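Local coordinates for protein glycerol dehydratase (Clostridium butyricum, PDB 1R9D) that probably dehydrates glycerol without vitamin B12, as a lyase of the pyruvate formate-lyase-like glycyl radical family, at residues Glu141-Arg144 and Glu145-Cys149; Pro285-Phe288 and Asp289-Met292; Asn356-Ser359 and Tyr360-Leu363; Ser463-Lys467 and Asn468-Gly472; Ile775-Asp778 and Ile779-Arg782. All coordinates share one frame; numbering follows the deposited sequence.

Contact 1: residues Glu141-Arg144 and Glu145-Cys149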
loop_
_atom_site.group_PDB
_atom_site.type_symbol
_atom_site.label_atom_id
_atom_site.label_comp_id
_atom_site.label_asym_id
_atom_site.label_seq_id
_atom_site.Cartn_x
_atom_site.Cartn_y
_atom_site.Cartn_z
ATOM N N GLU A 141 7.362 15.935 -12.063
ATOM C CA GLU A 141 8.404 16.247 -13.030
ATOM C C GLU A 141 9.236 17.441 -12.568
ATOM O O GLU A 141 10.456 17.456 -12.733
ATOM C CB GLU A 141 7.796 16.531 -14.403
ATOM C CG GLU A 141 8.837 16.676 -15.504
ATOM C CD GLU A 141 9.843 15.535 -15.508
ATOM O OE1 GLU A 141 9.422 14.363 -15.647
ATOM O OE2 GLU A 141 11.056 15.811 -15.371
ATOM N N GLU A 142 8.581 18.439 -11.983
ATOM C CA GLU A 142 9.300 19.613 -11.506
ATOM C C GLU A 142 10.275 19.247 -10.388
ATOM O O GLU A 142 11.363 19.817 -10.302
ATOM C CB GLU A 142 8.320 20.683 -11.022
ATOM C CG GLU A 142 8.992 21.873 -10.363
ATOM C CD GLU A 142 8.046 23.040 -10.157
ATOM O OE1 GLU A 142 6.860 22.799 -9.843
ATOM O OE2 GLU A 142 8.492 24.198 -10.295
ATOM N N THR A 143 9.898 18.297 -9.535
ATOM C CA THR A 143 10.789 17.883 -8.454
ATOM C C THR A 143 11.987 17.126 -9.023
ATOM O O THR A 143 13.118 17.306 -8.573
ATOM C CB THR A 143 10.067 16.988 -7.423
ATOM O OG1 THR A 143 9.106 17.767 -6.700
ATOM C CG2 THR A 143 11.066 16.400 -6.438
ATOM N N ARG A 144 11.735 16.277 -10.015
ATOM C CA ARG A 144 12.805 15.511 -10.643
ATOM C C ARG A 144 13.855 16.454 -11.224
ATOM O O ARG A 144 15.057 16.211 -11.108
ATOM C CB ARG A 144 12.240 14.621 -11.753
ATOM C CG ARG A 144 11.349 13.498 -11.248
ATOM C CD ARG A 144 10.568 12.857 -12.385
ATOM N NE ARG A 144 9.667 11.819 -11.895
ATOM C CZ ARG A 144 8.495 11.519 -12.448
ATOM N NH1 ARG A 144 8.070 12.183 -13.517
ATOM N NH2 ARG A 144 7.745 10.557 -11.930
ATOM N N GLU A 145 13.399 17.534 -11.850
ATOM C CA GLU A 145 14.325 18.497 -12.433
ATOM C C GLU A 145 15.142 19.177 -11.340
ATOM O O GLU A 145 16.361 19.299 -11.451
ATOM C CB GLU A 145 13.564 19.542 -13.245
ATOM C CG GLU A 145 12.712 18.942 -14.348
ATOM C CD GLU A 145 12.172 19.987 -15.297
ATOM O OE1 GLU A 145 11.597 20.987 -14.817
ATOM O OE2 GLU A 145 12.319 19.806 -16.525
ATOM N N ALA A 146 14.465 19.609 -10.280
ATOM C CA ALA A 146 15.138 20.271 -9.165
ATOM C C ALA A 146 16.192 19.363 -8.529
ATOM O O ALA A 146 17.244 19.828 -8.089
ATOM C CB ALA A 146 14.111 20.699 -8.115
ATOM N N VAL A 147 15.907 18.067 -8.481
ATOM C CA VAL A 147 16.835 17.109 -7.896
ATOM C C VAL A 147 18.103 16.971 -8.743
ATOM O O VAL A 147 19.170 16.630 -8.231
ATOM C CB VAL A 147 16.169 15.713 -7.748
ATOM C CG1 VAL A 147 17.195 14.682 -7.305
ATOM C CG2 VAL A 147 15.032 15.783 -6.732
ATOM N N ASN A 148 17.986 17.253 -10.035
ATOM C CA ASN A 148 19.121 17.127 -10.943
ATOM C C ASN A 148 19.730 18.462 -11.392
ATOM O O ASN A 148 20.307 18.551 -12.479
ATOM C CB ASN A 148 18.699 16.303 -12.162
ATOM C CG ASN A 148 18.169 14.927 -11.779
ATOM O OD1 ASN A 148 18.816 14.186 -11.042
ATOM N ND2 ASN A 148 16.990 14.582 -12.282
ATOM N N CYS A 149 19.616 19.484 -10.547
ATOM C CA CYS A 149 20.144 20.819 -10.842
ATOM C C CYS A 149 21.469 21.130 -10.148
ATOM O O CYS A 149 21.913 22.278 -10.155
ATOM C CB CYS A 149 19.128 21.892 -10.427
ATOM S SG CYS A 149 17.703 22.037 -11.509
#
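Val147 N donates to Thr143 O at 2.9 Å, and the same carbonyl oxygen is touched by the branch of the valine that turns back over it, Val147 CG2 lying 3.1 Å from Thr143 O. That branch sits beside its own backbone N while CG1 stands anti to it (chi1 173°), which also carries CG2 to the methyl CG2 of Thr143, 4.0 Å away. On the other branch of the threonine, OG1 is bonded to His501 and to Thr140; the threonine thus turns its methyl to Val147 and its hydroxyl to partners outside the turn. These are i to i+4 neighbours on the short helix 141-147, two turns that pack against the long helix 484-516: Thr143 and Val147 both touch Ala505, and Ala146 touches His501. The regular bonding weakens at the C-terminal end, where Asn148 N reaches Arg144 O in a weak bond of 3.3 Å and is also bonded to Glu145 O. The outward side is charged. Glu141, bent at its second torsion, lays its carboxylate beside the helix, and Arg144 NH1 meets Glu141 OE1 at 3.3 Å in a salt bridge whose hydrogen bond is weak, with the carboxylate oxygen at the edge of the guanidinium and in its plane; Arg144 NH2 is bonded to Thr136 O. The other oxygen, Glu141 OE2, lies 3.7 Å from Glu145 CG. Two carboxylates therefore come close with their planes nearly perpendicular, Glu141 OE2 and Glu145 OE2 being 4.3 Å apart, a proximity that the arginine probably makes less costly.

Contact 2: residues Pro285-Phe288 and Asp289-Met292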
loop_
_atom_site.group_PDB
_atom_site.type_symbol
_atom_site.label_atom_id
_atom_site.label_comp_id
_atom_site.label_asym_id
_atom_site.label_seq_id
_atom_site.Cartn_x
_atom_site.Cartn_y
_atom_site.Cartn_z
ATOM N N PRO A 285 25.548 2.179 18.055
ATOM C CA PRO A 285 25.471 1.553 19.376
ATOM C C PRO A 285 25.029 2.558 20.448
ATOM O O PRO A 285 24.438 2.187 21.458
ATOM C CB PRO A 285 26.900 1.062 19.602
ATOM C CG PRO A 285 27.346 0.711 18.208
ATOM C CD PRO A 285 26.847 1.900 17.415
ATOM N N ALA A 286 25.325 3.834 20.212
ATOM C CA ALA A 286 24.969 4.899 21.148
ATOM C C ALA A 286 25.562 4.704 22.548
ATOM O O ALA A 286 26.763 4.476 22.675
ATOM C CB ALA A 286 23.453 5.050 21.225
ATOM N N ARG A 287 24.730 4.777 23.588
ATOM C CA ARG A 287 25.218 4.679 24.970
ATOM C C ARG A 287 25.633 3.292 25.459
ATOM O O ARG A 287 25.108 2.782 26.452
ATOM C CB ARG A 287 24.185 5.274 25.933
ATOM C CG ARG A 287 23.710 6.668 25.543
ATOM C CD ARG A 287 23.027 7.370 26.705
ATOM N NE ARG A 287 23.984 7.934 27.660
ATOM C CZ ARG A 287 23.636 8.554 28.785
ATOM N NH1 ARG A 287 22.354 8.681 29.100
ATOM N NH2 ARG A 287 24.564 9.072 29.587
ATOM N N PHE A 288 26.604 2.716 24.764
ATOM C CA PHE A 288 27.147 1.393 25.060
ATOM C C PHE A 288 27.529 1.241 26.536
ATOM O O PHE A 288 27.242 0.218 27.160
ATOM C CB PHE A 288 28.380 1.172 24.177
ATOM C CG PHE A 288 28.961 -0.214 24.246
ATOM C CD1 PHE A 288 28.416 -1.253 23.495
ATOM C CD2 PHE A 288 30.101 -0.463 25.008
ATOM C CE1 PHE A 288 29.007 -2.524 23.497
ATOM C CE2 PHE A 288 30.697 -1.725 25.017
ATOM C CZ PHE A 288 30.151 -2.755 24.258
ATOM N N ASP A 289 28.168 2.263 27.094
ATOM C CA ASP A 289 28.592 2.209 28.485
ATOM C C ASP A 289 27.429 2.117 29.467
ATOM O O ASP A 289 27.569 1.551 30.551
ATOM C CB ASP A 289 29.489 3.415 28.818
ATOM C CG ASP A 289 28.745 4.748 28.779
ATOM O OD1 ASP A 289 27.755 4.875 28.027
ATOM O OD2 ASP A 289 29.179 5.678 29.491
ATOM N N GLN A 290 26.274 2.645 29.085
ATOM C CA GLN A 290 25.120 2.605 29.968
ATOM C C GLN A 290 24.398 1.257 29.999
ATOM O O GLN A 290 24.011 0.797 31.074
ATOM C CB GLN A 290 24.143 3.718 29.592
ATOM C CG GLN A 290 24.767 5.112 29.687
ATOM C CD GLN A 290 25.342 5.399 31.065
ATOM O OE1 GLN A 290 24.648 5.276 32.073
ATOM N NE2 GLN A 290 26.617 5.784 31.115
ATOM N N TYR A 291 24.209 0.619 28.849
ATOM C CA TYR A 291 23.522 -0.672 28.863
ATOM C C TYR A 291 24.445 -1.877 29.038
ATOM O O TYR A 291 23.982 -2.972 29.351
ATOM C CB TYR A 291 22.622 -0.848 27.620
ATOM C CG TYR A 291 23.271 -0.689 26.259
ATOM C CD1 TYR A 291 24.109 -1.675 25.734
ATOM C CD2 TYR A 291 23.014 0.438 25.475
ATOM C CE1 TYR A 291 24.671 -1.545 24.458
ATOM C CE2 TYR A 291 23.573 0.580 24.202
ATOM C CZ TYR A 291 24.399 -0.412 23.700
ATOM O OH TYR A 291 24.959 -0.265 22.450
ATOM N N MET A 292 25.748 -1.684 28.859
ATOM C CA MET A 292 26.682 -2.798 29.026
ATOM C C MET A 292 27.260 -2.871 30.435
ATOM O O MET A 292 27.638 -3.949 30.897
ATOM C CB MET A 292 27.837 -2.702 28.024
ATOM C CG MET A 292 27.446 -2.907 26.569
ATOM S SD MET A 292 26.665 -4.515 26.245
ATOM C CE MET A 292 28.114 -5.601 26.134
HETATM O O HOH W 1 26.761 7.457 27.250
#
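Met292 sets its CG over one face of the Phe288 ring, 3.4 Å from the ring centroid and almost straight above the centre. The bend at chi2 leaves SD oblique to the ring at 4.6 Å from the Phe288 centroid, a Met-aromatic contact. Tyr291 meets Phe288 differently: its OH lies at the edge of the phenylalanine ring, the two planes stand 75° apart, and Phe288 CA lies over a face of the tyrosine ring, toward the rim. With chi1 at 55°, CG of Tyr291 falls between its backbone N and carbonyl carbon, and the ring is folded back along the chain until Tyr291 OH donates to Pro285 O at 2.7 Å. The side chain thus ties the loop before helix 288-298 to the first turn of that helix. Arg287 is the N-cap residue and the centre of an inverse gamma turn; its carbonyl oxygen accepts from Gln290 N at 2.9 Å and, weakly, from Tyr291 N. Phe267 of helix 260-277 meets Phe288 edge-to-face, and Leu173 touches both Tyr291 and Met292. The polar side of the turn is looser and holds a water. There the Arg287 guanidinium lies over Gln290, whose CG is 3.6 Å from Arg287 NE, with the guanidinium and amide planes stacked 28° apart; Gln290 NE2 is bonded to Ala354 O. The water accepts from Arg287 NE at 2.8 Å and probably donates to Asp289 OD1 at 2.9 Å, bridging two opposite charges. Arg287 forms its salt bridge with Asp427, while Asp289 OD2 is bonded to Ser359 OG and Gly345 N.

Contact 3: residues Asn356-Ser359 and Tyr360-Leu363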
loop_
_atom_site.group_PDB
_atom_site.type_symbol
_atom_site.label_atom_id
_atom_site.label_comp_id
_atom_site.label_asym_id
_atom_site.label_seq_id
_atom_site.Cartn_x
_atom_site.Cartn_y
_atom_site.Cartn_z
ATOM N N ASN A 356 30.981 5.542 34.135
ATOM C CA ASN A 356 31.221 4.258 34.787
ATOM C C ASN A 356 32.459 3.558 34.227
ATOM O O ASN A 356 33.113 4.064 33.312
ATOM C CB ASN A 356 29.987 3.338 34.704
ATOM C CG ASN A 356 29.611 2.957 33.283
ATOM O OD1 ASN A 356 30.451 2.527 32.494
ATOM N ND2 ASN A 356 28.328 3.091 32.958
ATOM N N LYS A 357 32.784 2.396 34.787
ATOM C CA LYS A 357 33.960 1.645 34.364
ATOM C C LYS A 357 34.024 1.380 32.860
ATOM O O LYS A 357 35.088 1.512 32.252
ATOM C CB LYS A 357 34.031 0.317 35.121
ATOM C CG LYS A 357 35.277 -0.504 34.823
ATOM C CD LYS A 357 36.529 0.181 35.341
ATOM C CE LYS A 357 37.760 -0.686 35.128
ATOM N NZ LYS A 357 38.987 -0.043 35.675
ATOM N N VAL A 358 32.894 1.004 32.264
ATOM C CA VAL A 358 32.847 0.727 30.831
ATOM C C VAL A 358 33.113 1.997 30.029
ATOM O O VAL A 358 33.647 1.936 28.922
ATOM C CB VAL A 358 31.482 0.131 30.411
ATOM C CG1 VAL A 358 31.457 -0.119 28.910
ATOM C CG2 VAL A 358 31.242 -1.176 31.146
ATOM N N SER A 359 32.745 3.146 30.589
ATOM C CA SER A 359 32.983 4.418 29.908
ATOM C C SER A 359 34.476 4.509 29.608
ATOM O O SER A 359 34.880 4.829 28.493
ATOM C CB SER A 359 32.602 5.609 30.797
ATOM O OG SER A 359 31.261 5.545 31.248
ATOM N N TYR A 360 35.291 4.227 30.622
ATOM C CA TYR A 360 36.739 4.292 30.473
ATOM C C TYR A 360 37.312 3.164 29.624
ATOM O O TYR A 360 38.317 3.346 28.937
ATOM C CB TYR A 360 37.407 4.313 31.853
ATOM C CG TYR A 360 37.216 5.624 32.590
ATOM C CD1 TYR A 360 36.342 5.724 33.671
ATOM C CD2 TYR A 360 37.895 6.774 32.181
ATOM C CE1 TYR A 360 36.145 6.948 34.333
ATOM C CE2 TYR A 360 37.710 7.996 32.830
ATOM C CZ TYR A 360 36.835 8.076 33.901
ATOM O OH TYR A 360 36.661 9.285 34.538
ATOM N N MET A 361 36.680 1.995 29.662
ATOM C CA MET A 361 37.171 0.879 28.862
ATOM C C MET A 361 36.957 1.153 27.381
ATOM O O MET A 361 37.692 0.648 26.534
ATOM C CB MET A 361 36.472 -0.421 29.265
ATOM C CG MET A 361 36.837 -0.889 30.664
ATOM S SD MET A 361 36.215 -2.542 31.016
ATOM C CE MET A 361 34.597 -2.164 31.608
ATOM N N ALA A 362 35.951 1.963 27.066
ATOM C CA ALA A 362 35.675 2.299 25.678
ATOM C C ALA A 362 36.795 3.198 25.167
ATOM O O ALA A 362 37.273 3.037 24.041
ATOM C CB ALA A 362 34.326 3.013 25.564
ATOM N N LEU A 363 37.209 4.148 26.000
ATOM C CA LEU A 363 38.287 5.056 25.630
ATOM C C LEU A 363 39.569 4.237 25.454
ATOM O O LEU A 363 40.349 4.470 24.534
ATOM C CB LEU A 363 38.479 6.116 26.720
ATOM C CG LEU A 363 37.289 7.059 26.982
ATOM C CD1 LEU A 363 37.614 7.998 28.139
ATOM C CD2 LEU A 363 36.987 7.862 25.732
#
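With CG beside the backbone N and chi2 extended, Met361 turns at chi3 (-87°), which brings its methyl back along the helix and carries CE over the preceding turn. There Met361 CE meets Val358 CG2 at 3.5 Å, the branch that stands beside the valine N, and it also lies 3.7 Å from Lys357 CG. The lysine crosses the methionine at about a right angle, touching it through the aliphatic root of its chain. At the start of the helix the polar groups are arranged as a capping box. Asn356 holds its amide at chi1 63°, from where Asn356 OD1 accepts from Ser359 N at 3.0 Å and more weakly from Val358 N; in return Asn356 N donates to Ser359 OG at 2.9 Å in a nearly straight bond of 165°. Two first-turn amides thus find a side-chain acceptor before the helical bonds take over, such as Met361 N to Lys357 O at 3.1 Å. Tyr360 folds back beside this end, its CD1 lying 3.6 Å from Asn356 O. Both residues of the capping box also reach helix 288-298, Asn356 through ND2, which is bonded to Asp289 O. Helix 357-369 is the crossover of the beta-alpha-beta unit between strands 341-344 and 375-380, with Leu363 on Leu376 and Val378, Met361 on Ile311 of helix 304-317, and Tyr360 against helix 386-397.

Contact 4: residues Ser463-Lys467 and Asn468-Gly472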
loop_
_atom_site.group_PDB
_atom_site.type_symbol
_atom_site.label_atom_id
_atom_site.label_comp_id
_atom_site.label_asym_id
_atom_site.label_seq_id
_atom_site.Cartn_x
_atom_site.Cartn_y
_atom_site.Cartn_z
ATOM N N SER A 463 20.180 35.279 -10.696
ATOM C CA SER A 463 18.719 35.252 -10.791
ATOM C C SER A 463 18.109 33.909 -11.198
ATOM O O SER A 463 17.225 33.862 -12.056
ATOM C CB SER A 463 18.231 36.327 -11.770
ATOM O OG SER A 463 18.525 37.627 -11.295
ATOM N N GLY A 464 18.579 32.825 -10.586
ATOM C CA GLY A 464 18.042 31.509 -10.890
ATOM C C GLY A 464 18.413 30.937 -12.245
ATOM O O GLY A 464 17.894 29.889 -12.636
ATOM N N PHE A 465 19.305 31.617 -12.961
ATOM C CA PHE A 465 19.743 31.166 -14.281
ATOM C C PHE A 465 21.070 30.433 -14.123
ATOM O O PHE A 465 21.993 30.935 -13.480
ATOM C CB PHE A 465 19.914 32.366 -15.217
ATOM C CG PHE A 465 19.904 32.007 -16.678
ATOM C CD1 PHE A 465 18.756 31.491 -17.271
ATOM C CD2 PHE A 465 21.036 32.201 -17.465
ATOM C CE1 PHE A 465 18.732 31.175 -18.629
ATOM C CE2 PHE A 465 21.024 31.888 -18.825
ATOM C CZ PHE A 465 19.867 31.374 -19.408
ATOM N N ASP A 466 21.169 29.247 -14.713
ATOM C CA ASP A 466 22.380 28.442 -14.590
ATOM C C ASP A 466 22.567 27.561 -15.821
ATOM O O ASP A 466 21.655 26.840 -16.218
ATOM C CB ASP A 466 22.274 27.577 -13.324
ATOM C CG ASP A 466 23.559 26.840 -12.997
ATOM O OD1 ASP A 466 23.615 25.609 -13.206
ATOM O OD2 ASP A 466 24.514 27.494 -12.524
ATOM N N LYS A 467 23.751 27.625 -16.421
ATOM C CA LYS A 467 24.052 26.831 -17.607
ATOM C C LYS A 467 23.051 27.089 -18.729
ATOM O O LYS A 467 22.549 26.159 -19.362
ATOM C CB LYS A 467 24.066 25.342 -17.253
ATOM C CG LYS A 467 25.191 24.950 -16.314
ATOM C CD LYS A 467 25.156 23.461 -16.025
ATOM C CE LYS A 467 26.331 23.034 -15.163
ATOM N NZ LYS A 467 26.291 21.568 -14.887
ATOM N N ASN A 468 22.766 28.365 -18.966
ATOM C CA ASN A 468 21.841 28.775 -20.012
ATOM C C ASN A 468 20.450 28.169 -19.862
ATOM O O ASN A 468 19.794 27.844 -20.851
ATOM C CB ASN A 468 22.422 28.424 -21.385
ATOM C CG ASN A 468 23.773 29.073 -21.627
ATOM O OD1 ASN A 468 23.896 30.301 -21.628
ATOM N ND2 ASN A 468 24.796 28.252 -21.831
ATOM N N LYS A 469 20.004 28.013 -18.620
ATOM C CA LYS A 469 18.678 27.471 -18.343
ATOM C C LYS A 469 18.173 28.026 -17.017
ATOM O O LYS A 469 18.939 28.188 -16.067
ATOM C CB LYS A 469 18.713 25.934 -18.310
ATOM C CG LYS A 469 19.678 25.349 -17.300
ATOM C CD LYS A 469 19.741 23.826 -17.364
ATOM C CE LYS A 469 20.771 23.295 -16.368
ATOM N NZ LYS A 469 20.844 21.806 -16.325
ATOM N N GLN A 470 16.886 28.342 -16.963
ATOM C CA GLN A 470 16.286 28.892 -15.753
ATOM C C GLN A 470 15.899 27.741 -14.827
ATOM O O GLN A 470 14.799 27.199 -14.935
ATOM C CB GLN A 470 15.052 29.718 -16.131
ATOM C CG GLN A 470 14.461 30.567 -15.014
ATOM C CD GLN A 470 15.390 31.684 -14.567
ATOM O OE1 GLN A 470 16.015 32.357 -15.389
ATOM N NE2 GLN A 470 15.472 31.897 -13.258
ATOM N N ILE A 471 16.802 27.366 -13.920
ATOM C CA ILE A 471 16.542 26.265 -12.994
ATOM C C ILE A 471 15.862 26.695 -11.697
ATOM O O ILE A 471 15.197 25.888 -11.044
ATOM C CB ILE A 471 17.842 25.498 -12.633
ATOM C CG1 ILE A 471 18.809 26.412 -11.873
ATOM C CG2 ILE A 471 18.491 24.960 -13.900
ATOM C CD1 ILE A 471 20.033 25.689 -11.324
ATOM N N GLY A 472 16.029 27.960 -11.323
ATOM C CA GLY A 472 15.411 28.453 -10.106
ATOM C C GLY A 472 14.419 29.566 -10.386
ATOM O O GLY A 472 14.182 29.903 -11.543
HETATM O O HOH W 2 16.935 34.854 -14.749
#
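Gln470 reaches across the hairpin with its CG anti to the backbone N (chi1 -169°) and a bend at chi2, which sets its amide beside the start of the facing arm of the loop. Gln470 NE2 donates to Ser463 O at 2.9 Å, nearly straight at 173°, on a lone pair of the carbonyl and in the plane of the amide. Its second N-H goes to Gly472 O, also at 2.9 Å and in the amide plane, although it meets that carbonyl from above. With both N-H groups used, the rotation of the amide is fixed. Gln470 OE1 accepts a hydrogen bond from a water that also donates to Ser463 O.

On the same side the Phe465 ring lies back over the turn: Lys469 N sits over one face, toward the rim, and Gln470 OE1 comes to the edge, 3.4 Å from Phe465 CD1. The opposite side carries Asp466 and Ile471. Ile471 CG1 stands between the backbone N and the carbonyl carbon (chi1 64°), directing CD1 to Asp466 CB at 3.5 Å, while the aspartate's carboxylate forms a salt bridge with Arg455 of helix 453-461. Gly464, at positive phi, lies close against Gly472.

Among the backbone bonds are Asp466 N to Lys469 O (2.8 Å) and Gly472 N to Gly464 O (3.0 Å), flanking the single bridge between Phe465 and Gln470; Gly464 O also accepts weakly from Ile471 N. A Schellman motif with Ser463 as C-prime residue ends helix 453-461, and a tight beta turn at Lys467 and Asn468, both at positive phi, reverses the chain as in a short beta hairpin.

Contact 5: residues Ile775-Asp778 and Ile779-Arg782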
loop_
_atom_site.group_PDB
_atom_site.type_symbol
_atom_site.label_atom_id
_atom_site.label_comp_id
_atom_site.label_asym_id
_atom_site.label_seq_id
_atom_site.Cartn_x
_atom_site.Cartn_y
_atom_site.Cartn_z
ATOM N N ILE A 775 40.022 14.341 -1.237
ATOM C CA ILE A 775 39.632 14.444 0.161
ATOM C C ILE A 775 40.885 14.524 1.027
ATOM O O ILE A 775 40.915 15.245 2.024
ATOM C CB ILE A 775 38.763 13.235 0.570
ATOM C CG1 ILE A 775 37.481 13.237 -0.268
ATOM C CG2 ILE A 775 38.445 13.282 2.064
ATOM C CD1 ILE A 775 36.665 11.957 -0.166
ATOM N N GLN A 776 41.926 13.788 0.644
ATOM C CA GLN A 776 43.175 13.828 1.398
ATOM C C GLN A 776 43.713 15.256 1.383
ATOM O O GLN A 776 44.133 15.782 2.416
ATOM C CB GLN A 776 44.229 12.915 0.773
ATOM C CG GLN A 776 43.907 11.435 0.789
ATOM C CD GLN A 776 45.062 10.614 0.248
ATOM O OE1 GLN A 776 45.778 11.060 -0.649
ATOM N NE2 GLN A 776 45.245 9.411 0.781
ATOM N N ASN A 777 43.696 15.875 0.206
ATOM C CA ASN A 777 44.194 17.239 0.056
ATOM C C ASN A 777 43.361 18.269 0.810
ATOM O O ASN A 777 43.899 19.253 1.308
ATOM C CB ASN A 777 44.267 17.626 -1.425
ATOM C CG ASN A 777 45.348 16.861 -2.172
ATOM O OD1 ASN A 777 46.287 16.348 -1.563
ATOM N ND2 ASN A 777 45.227 16.797 -3.493
ATOM N N ASP A 778 42.053 18.055 0.888
ATOM C CA ASP A 778 41.198 18.995 1.605
ATOM C C ASP A 778 41.573 18.973 3.086
ATOM O O ASP A 778 41.649 20.019 3.729
ATOM C CB ASP A 778 39.718 18.624 1.433
ATOM C CG ASP A 778 38.781 19.672 2.026
ATOM O OD1 ASP A 778 37.880 19.298 2.809
ATOM O OD2 ASP A 778 38.943 20.868 1.700
ATOM N N ILE A 779 41.823 17.779 3.622
ATOM C CA ILE A 779 42.192 17.644 5.029
ATOM C C ILE A 779 43.563 18.259 5.309
ATOM O O ILE A 779 43.758 18.937 6.317
ATOM C CB ILE A 779 42.196 16.160 5.463
ATOM C CG1 ILE A 779 40.763 15.614 5.419
ATOM C CG2 ILE A 779 42.791 16.017 6.858
ATOM C CD1 ILE A 779 40.658 14.112 5.670
ATOM N N ILE A 780 44.511 18.023 4.414
ATOM C CA ILE A 780 45.853 18.574 4.583
ATOM C C ILE A 780 45.820 20.108 4.527
ATOM O O ILE A 780 46.592 20.778 5.220
ATOM C CB ILE A 780 46.805 18.032 3.480
ATOM C CG1 ILE A 780 47.037 16.534 3.697
ATOM C CG2 ILE A 780 48.129 18.781 3.502
ATOM C CD1 ILE A 780 47.734 15.838 2.534
ATOM N N ALA A 781 44.915 20.653 3.718
ATOM C CA ALA A 781 44.805 22.102 3.546
ATOM C C ALA A 781 44.108 22.843 4.685
ATOM O O ALA A 781 44.130 24.075 4.733
ATOM C CB ALA A 781 44.109 22.414 2.226
ATOM N N ARG A 782 43.497 22.104 5.601
ATOM C CA ARG A 782 42.812 22.735 6.722
ATOM C C ARG A 782 43.776 23.537 7.583
ATOM O O ARG A 782 44.963 23.217 7.678
ATOM C CB ARG A 782 42.125 21.678 7.581
ATOM C CG ARG A 782 40.946 21.030 6.893
ATOM C CD ARG A 782 40.396 19.884 7.718
ATOM N NE ARG A 782 39.314 19.204 7.014
ATOM C CZ ARG A 782 38.709 18.107 7.457
ATOM N NH1 ARG A 782 39.084 17.563 8.608
ATOM N NH2 ARG A 782 37.732 17.558 6.747
HETATM O O HOH W 3 37.907 20.857 5.070
HETATM O O HOH W 4 37.322 16.764 3.508
#
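A water-bridged pairing of opposite charges closes the end of helix 773-781, the last helix of the chain, with Asp778 on its final turn and Arg782 just beyond. Their charged groups are too far apart for a salt bridge, Asp778 OD1 lying 4.3 Å from Arg782 NH2. Two waters span the interval. Each lies 2.7 Å from Asp778 OD1; one probably donates to it and accepts from Arg782 NE at 2.9 Å, the other donates and accepts only weakly from Arg782 NH2. The arginine is extended from CG to NE and passes alongside the helix end, so that Ile779 CG1 lies over the centre of one guanidinium face, 3.8 Å above the plane, and Arg782 CG rests 3.4 Å from Asp778 O. Ile779 CD1 lies a loose 4.3 Å from Ile775 CG2. Ile780 packs against helix 741-749, where Gln748 is bonded to Gln776 and Asn777; Gln776 NE2 is bonded to Phe768 O. Asp778 OD2 has its salt bridge with Arg673, and Arg782 NH2 is bonded to Val761 O. With Arg673, Asn645 and the waters round it, the aspartate is probably kept ionised, and Arg782 may add to this through the two bridging waters.

Contacts 2 and 3 belong to one buried region: their centres are about 10 Å apart, and Asp289 ties the start of helix 288-298 to that of helix 357-369. Contacts 1 and 4 lie on the opposite side of the chain's centre and are only partly buried; they touch where Cys149 SG packs on Ile471 CB, joining the end of helix 141-147 to the hairpin. Contact 5 stands apart, its nearest atoms at least about 20 Å from any other. Aromatic and methionine packing marks the buried pair, exposed carboxylates and lysines the outer one, while contacts 2 and 5 each bridge aspartate and arginine through water.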